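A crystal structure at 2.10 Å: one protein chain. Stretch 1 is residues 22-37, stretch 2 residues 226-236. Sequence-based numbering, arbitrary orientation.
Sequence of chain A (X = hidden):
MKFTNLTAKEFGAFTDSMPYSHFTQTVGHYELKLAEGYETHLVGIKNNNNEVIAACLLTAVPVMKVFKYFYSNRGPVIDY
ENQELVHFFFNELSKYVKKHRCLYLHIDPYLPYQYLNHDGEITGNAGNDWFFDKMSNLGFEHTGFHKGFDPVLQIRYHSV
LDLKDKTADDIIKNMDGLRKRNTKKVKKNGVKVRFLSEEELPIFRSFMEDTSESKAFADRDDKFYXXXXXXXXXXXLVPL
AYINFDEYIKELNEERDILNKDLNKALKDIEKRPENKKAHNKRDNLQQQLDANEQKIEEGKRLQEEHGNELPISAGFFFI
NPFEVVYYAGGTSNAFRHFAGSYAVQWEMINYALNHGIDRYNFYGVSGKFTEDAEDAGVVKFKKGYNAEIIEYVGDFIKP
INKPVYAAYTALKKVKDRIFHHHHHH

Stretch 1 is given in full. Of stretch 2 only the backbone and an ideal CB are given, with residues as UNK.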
# COMPACT_ATOMS: atom_id res chain seq x y z
N HIS A 22 11.17 0.40 5.74
CA HIS A 22 9.87 1.06 5.56
C HIS A 22 9.98 2.36 4.75
O HIS A 22 11.06 2.96 4.70
CB HIS A 22 9.27 1.36 6.94
CG HIS A 22 7.79 1.58 6.94
ND1 HIS A 22 7.21 2.72 7.44
CD2 HIS A 22 6.77 0.76 6.58
CE1 HIS A 22 5.89 2.59 7.39
NE2 HIS A 22 5.60 1.41 6.88
N PHE A 23 8.88 2.80 4.15
CA PHE A 23 8.91 4.01 3.34
C PHE A 23 9.21 5.24 4.19
O PHE A 23 9.53 6.30 3.66
CB PHE A 23 7.59 4.22 2.55
CG PHE A 23 6.35 4.34 3.41
CD1 PHE A 23 5.54 3.23 3.64
CD2 PHE A 23 6.00 5.56 3.97
CE1 PHE A 23 4.39 3.34 4.42
CE2 PHE A 23 4.84 5.68 4.75
CZ PHE A 23 4.04 4.56 4.98
N THR A 24 9.10 5.11 5.52
CA THR A 24 9.43 6.21 6.43
C THR A 24 10.95 6.26 6.71
O THR A 24 11.44 7.22 7.29
CB THR A 24 8.70 6.06 7.79
OG1 THR A 24 8.80 4.70 8.23
CG2 THR A 24 7.22 6.45 7.66
N GLN A 25 11.67 5.23 6.29
CA GLN A 25 13.13 5.19 6.48
C GLN A 25 13.77 5.58 5.15
O GLN A 25 14.57 4.83 4.57
CB GLN A 25 13.59 3.78 6.90
CG GLN A 25 13.16 3.39 8.33
CD GLN A 25 13.74 4.33 9.40
OE1 GLN A 25 13.04 4.76 10.34
NE2 GLN A 25 15.02 4.63 9.28
N THR A 26 13.42 6.77 4.67
CA THR A 26 13.91 7.28 3.38
C THR A 26 14.33 8.75 3.47
O THR A 26 13.97 9.47 4.41
CB THR A 26 12.81 7.21 2.30
OG1 THR A 26 11.69 8.01 2.72
CG2 THR A 26 12.33 5.77 2.10
N VAL A 27 15.06 9.20 2.46
CA VAL A 27 15.50 10.58 2.41
C VAL A 27 14.29 11.50 2.26
O VAL A 27 14.23 12.57 2.88
CB VAL A 27 16.47 10.78 1.24
CG1 VAL A 27 16.78 12.26 1.05
CG2 VAL A 27 17.75 10.01 1.51
N GLY A 28 13.32 11.07 1.45
CA GLY A 28 12.12 11.86 1.26
C GLY A 28 11.37 12.07 2.58
O GLY A 28 10.84 13.15 2.83
N HIS A 29 11.31 11.04 3.42
CA HIS A 29 10.61 11.20 4.70
C HIS A 29 11.43 12.10 5.62
O HIS A 29 10.86 12.89 6.38
CB HIS A 29 10.37 9.84 5.37
CG HIS A 29 9.38 9.90 6.49
ND1 HIS A 29 9.74 9.73 7.81
CD2 HIS A 29 8.04 10.10 6.49
CE1 HIS A 29 8.67 9.82 8.58
NE2 HIS A 29 7.62 10.04 7.80
N TYR A 30 12.75 11.99 5.52
CA TYR A 30 13.68 12.82 6.31
C TYR A 30 13.43 14.29 5.99
O TYR A 30 13.30 15.12 6.90
CB TYR A 30 15.12 12.47 5.95
CG TYR A 30 16.17 13.40 6.53
CD1 TYR A 30 16.37 13.49 7.91
CD2 TYR A 30 17.01 14.15 5.69
CE1 TYR A 30 17.37 14.30 8.44
CE2 TYR A 30 18.02 14.97 6.22
CZ TYR A 30 18.20 15.04 7.60
OH TYR A 30 19.20 15.82 8.13
N GLU A 31 13.37 14.60 4.70
CA GLU A 31 13.15 15.97 4.26
C GLU A 31 11.75 16.44 4.63
O GLU A 31 11.55 17.61 4.96
CB GLU A 31 13.38 16.07 2.75
CG GLU A 31 14.78 15.64 2.37
CD GLU A 31 15.14 15.99 0.94
OE1 GLU A 31 14.21 16.21 0.14
OE2 GLU A 31 16.35 16.03 0.62
N LEU A 32 10.78 15.53 4.60
CA LEU A 32 9.42 15.86 4.97
C LEU A 32 9.37 16.30 6.44
O LEU A 32 8.86 17.37 6.76
CB LEU A 32 8.50 14.65 4.78
CG LEU A 32 7.08 14.84 5.33
CD1 LEU A 32 6.45 16.06 4.69
CD2 LEU A 32 6.25 13.61 5.05
N LYS A 33 9.90 15.46 7.33
CA LYS A 33 9.90 15.77 8.75
C LYS A 33 10.64 17.08 9.05
O LYS A 33 10.19 17.87 9.88
CB LYS A 33 10.50 14.61 9.54
CG LYS A 33 9.61 13.37 9.59
CD LYS A 33 8.33 13.69 10.34
CE LYS A 33 7.50 12.45 10.61
NZ LYS A 33 6.30 12.78 11.43
N LEU A 34 11.76 17.30 8.37
CA LEU A 34 12.53 18.53 8.56
C LEU A 34 11.66 19.71 8.15
O LEU A 34 11.59 20.71 8.85
CB LEU A 34 13.81 18.52 7.71
CG LEU A 34 14.99 17.69 8.23
CD1 LEU A 34 16.16 17.78 7.26
CD2 LEU A 34 15.39 18.21 9.62
N ALA A 35 10.99 19.57 7.00
CA ALA A 35 10.13 20.61 6.49
C ALA A 35 8.99 20.91 7.46
O ALA A 35 8.58 22.06 7.61
CB ALA A 35 9.57 20.20 5.13
N GLU A 36 8.47 19.88 8.12
CA GLU A 36 7.38 20.09 9.06
C GLU A 36 7.90 20.58 10.41
O GLU A 36 7.14 20.69 11.37
CB GLU A 36 6.55 18.81 9.23
CG GLU A 36 5.90 18.35 7.92
CD GLU A 36 4.96 17.17 8.10
OE1 GLU A 36 5.23 16.31 8.96
OE2 GLU A 36 3.95 17.10 7.36
N GLY A 37 9.20 20.86 10.49
CA GLY A 37 9.76 21.37 11.73
C GLY A 37 10.15 20.40 12.82
O GLY A 37 10.41 20.82 13.96
N UNK A 226 -0.58 16.22 0.54
CA UNK A 226 0.16 17.18 -0.26
C UNK A 226 1.66 17.09 0.05
O UNK A 226 2.49 17.05 -0.87
CB UNK A 226 -0.36 18.60 -0.01
N UNK A 227 2.01 17.04 1.33
CA UNK A 227 3.43 16.98 1.69
C UNK A 227 4.12 15.71 1.21
O UNK A 227 5.30 15.75 0.85
CB UNK A 227 3.58 17.09 3.21
N UNK A 228 3.40 14.59 1.19
CA UNK A 228 3.98 13.33 0.74
C UNK A 228 4.30 13.47 -0.76
O UNK A 228 5.37 13.08 -1.21
CB UNK A 228 3.03 12.16 1.00
N UNK A 229 3.36 14.02 -1.52
CA UNK A 229 3.59 14.21 -2.95
C UNK A 229 4.84 15.06 -3.16
O UNK A 229 5.72 14.71 -3.94
CB UNK A 229 2.38 14.86 -3.62
N UNK A 230 4.90 16.18 -2.44
CA UNK A 230 6.02 17.10 -2.56
C UNK A 230 7.39 16.54 -2.18
O UNK A 230 8.35 16.70 -2.93
CB UNK A 230 5.74 18.33 -1.69
N UNK A 231 7.49 15.88 -1.02
CA UNK A 231 8.79 15.37 -0.58
C UNK A 231 9.17 13.95 -0.99
O UNK A 231 10.35 13.64 -1.07
CB UNK A 231 8.84 15.44 0.95
N UNK A 232 8.19 13.09 -1.25
CA UNK A 232 8.50 11.72 -1.66
C UNK A 232 8.79 11.69 -3.15
O UNK A 232 9.46 10.78 -3.64
CB UNK A 232 7.35 10.77 -1.32
N UNK A 233 8.27 12.67 -3.88
CA UNK A 233 8.48 12.79 -5.32
C UNK A 233 8.14 11.55 -6.13
O UNK A 233 6.97 11.21 -6.29
CB UNK A 233 9.94 13.16 -5.58
N UNK A 234 9.15 10.86 -6.66
CA UNK A 234 8.86 9.68 -7.47
C UNK A 234 8.56 8.43 -6.65
O UNK A 234 8.29 7.37 -7.21
CB UNK A 234 10.04 9.40 -8.40
N UNK A 235 8.63 8.55 -5.33
CA UNK A 235 8.34 7.40 -4.48
C UNK A 235 6.90 7.37 -4.02
O UNK A 235 6.53 6.65 -3.08
CB UNK A 235 9.27 7.40 -3.26
N UNK A 236 6.07 8.16 -4.68
CA UNK A 236 4.64 8.18 -4.41
C UNK A 236 3.91 8.33 -5.74
O UNK A 236 4.34 9.06 -6.62
CB UNK A 236 4.27 9.31 -3.44

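The helices cross at 125°, their axes 8.6 Å apart at the closest, and Gly28 CA lies 4.7 Å from the CA of position 232. A CB on Gly28 would fall 2.9 Å from the carbonyl O of position 231, a clash, so its bareness permits this approach.

Position 226 has nothing of stretch 1 near its CB; many residues would suit, and it is Tyr226.

Position 227 points toward stretch 1. Its CB is 3.4 Å from Leu32 CD1 and 4.2 Å from Glu36 OE2, which leaves little room for branching at CB and rewards a short donor. Asn or Ser are plausible, with Gln a longer alternative. It is Asn227, whose ND2 donates to Glu36 OE2 at 3.1 Å while its CB packs on Leu32.

At position 228 the CB points sideways, 5.4 Å from Leu32 CD2, with the Glu36 carboxylate further along. A long side chain, apolar in its stem and basic at its end, could serve both, as Lys or Arg would; Met would serve only Leu32. Arg228 lays one face of its guanidinium against Leu32 CD2, 3.4 Å from Arg228 NH1. Water 3 donates to Glu36 OE2 and accepts from Arg228 NH1.

Positions 229 and 230 are free of stretch 1 at CB, so any helix-compatible residue would suit; they are Leu229 and Lys230.

Position 231 points toward the helix, its CB 3.6 Å from Gly28 O and 3.9 Å from Leu32 CB. The groove lined by Gly28, Glu31, Leu32 and Ala35 invites a flat or long apolar group: Phe, Tyr, Leu or Met. Tyr231, chi1 m, fills it as a knob. Leu32 CA lies over its ring face, 4.2 Å from the centroid, and Ala35 CB is 3.3 Å from Tyr231 CZ.

Position 232 starts sideways, with no stretch 1 atom within 5.5 Å of CB, yet Phe23, His29 and Leu32 border the space beyond. A long side chain is needed; an aromatic or Met is apt. Tyr232 extends there, its CE1 4.1 Å from Leu32 CD2 and its CE2 4.1 Å from Phe23 CD2.

Position 233 has positive phi, which favours Gly or Asn, but Glu31 invites a basic chain. Lys233 joins its NZ to Glu31 OE1 through water 2.

Position 234 is out of reach of stretch 1; many polar residues would do, and it is Asp234. Position 235 points toward stretch 1 at longer range, suiting an extended chain; Arg235 brings NH2 to 4.3 Å from Thr26 CG2. Position 236, extended and out of reach, suits beta-branched residues among others; it is Val236.

Stretch 2 226-236: YNRLKYYKDRV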
# COMPACT_ATOMS: atom_id res chain seq x y z
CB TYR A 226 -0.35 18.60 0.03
CG TYR A 226 0.47 19.68 -0.64
CD1 TYR A 226 0.25 20.02 -1.97
CD2 TYR A 226 1.47 20.34 0.06
CE1 TYR A 226 1.03 21.00 -2.59
CE2 TYR A 226 2.25 21.32 -0.55
CZ TYR A 226 2.02 21.65 -1.88
OH TYR A 226 2.79 22.61 -2.50
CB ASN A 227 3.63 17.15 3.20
CG ASN A 227 3.38 18.58 3.67
OD1 ASN A 227 3.53 19.53 2.89
ND2 ASN A 227 3.01 18.74 4.94
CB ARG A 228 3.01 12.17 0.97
CG ARG A 228 2.60 11.98 2.43
CD ARG A 228 3.80 11.67 3.27
NE ARG A 228 3.48 11.45 4.68
CZ ARG A 228 3.03 12.38 5.52
NH1 ARG A 228 2.81 13.62 5.11
NH2 ARG A 228 2.85 12.07 6.79
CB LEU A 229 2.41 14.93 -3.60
CG LEU A 229 1.18 14.12 -3.98
CD1 LEU A 229 0.20 15.02 -4.76
CD2 LEU A 229 1.60 12.94 -4.86
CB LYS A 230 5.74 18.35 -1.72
CG LYS A 230 6.78 19.43 -1.82
CD LYS A 230 6.42 20.58 -0.89
CE LYS A 230 7.40 21.74 -1.00
NZ LYS A 230 7.11 22.78 0.03
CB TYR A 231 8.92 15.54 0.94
CG TYR A 231 8.82 16.99 1.37
CD1 TYR A 231 7.61 17.54 1.77
CD2 TYR A 231 9.94 17.83 1.31
CE1 TYR A 231 7.49 18.89 2.09
CE2 TYR A 231 9.83 19.20 1.62
CZ TYR A 231 8.60 19.71 2.01
OH TYR A 231 8.45 21.06 2.28
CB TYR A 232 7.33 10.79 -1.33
CG TYR A 232 7.19 10.41 0.13
CD1 TYR A 232 7.91 11.07 1.13
CD2 TYR A 232 6.30 9.41 0.52
CE1 TYR A 232 7.75 10.73 2.49
CE2 TYR A 232 6.13 9.06 1.86
CZ TYR A 232 6.86 9.72 2.84
OH TYR A 232 6.68 9.37 4.15
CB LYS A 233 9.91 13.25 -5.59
CG LYS A 233 10.18 14.66 -5.03
CD LYS A 233 11.66 15.01 -4.98
CE LYS A 233 11.88 16.29 -4.19
NZ LYS A 233 13.33 16.49 -3.89
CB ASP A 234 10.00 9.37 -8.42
CG ASP A 234 11.30 9.13 -7.70
OD1 ASP A 234 12.15 8.39 -8.24
OD2 ASP A 234 11.48 9.70 -6.61
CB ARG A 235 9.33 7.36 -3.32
CG ARG A 235 10.75 7.29 -3.88
CD ARG A 235 11.67 6.53 -3.01
NE ARG A 235 13.00 6.43 -3.60
CZ ARG A 235 13.98 5.73 -3.05
NH1 ARG A 235 15.18 5.68 -3.62
NH2 ARG A 235 13.75 5.07 -1.92
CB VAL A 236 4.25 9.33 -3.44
CG1 VAL A 236 4.71 10.68 -3.98
CG2 VAL A 236 2.73 9.34 -3.25
O HOH W 1 12.29 15.40 -1.05
O HOH W 2 14.85 14.37 -2.26
O HOH W 3 2.23 15.09 7.90
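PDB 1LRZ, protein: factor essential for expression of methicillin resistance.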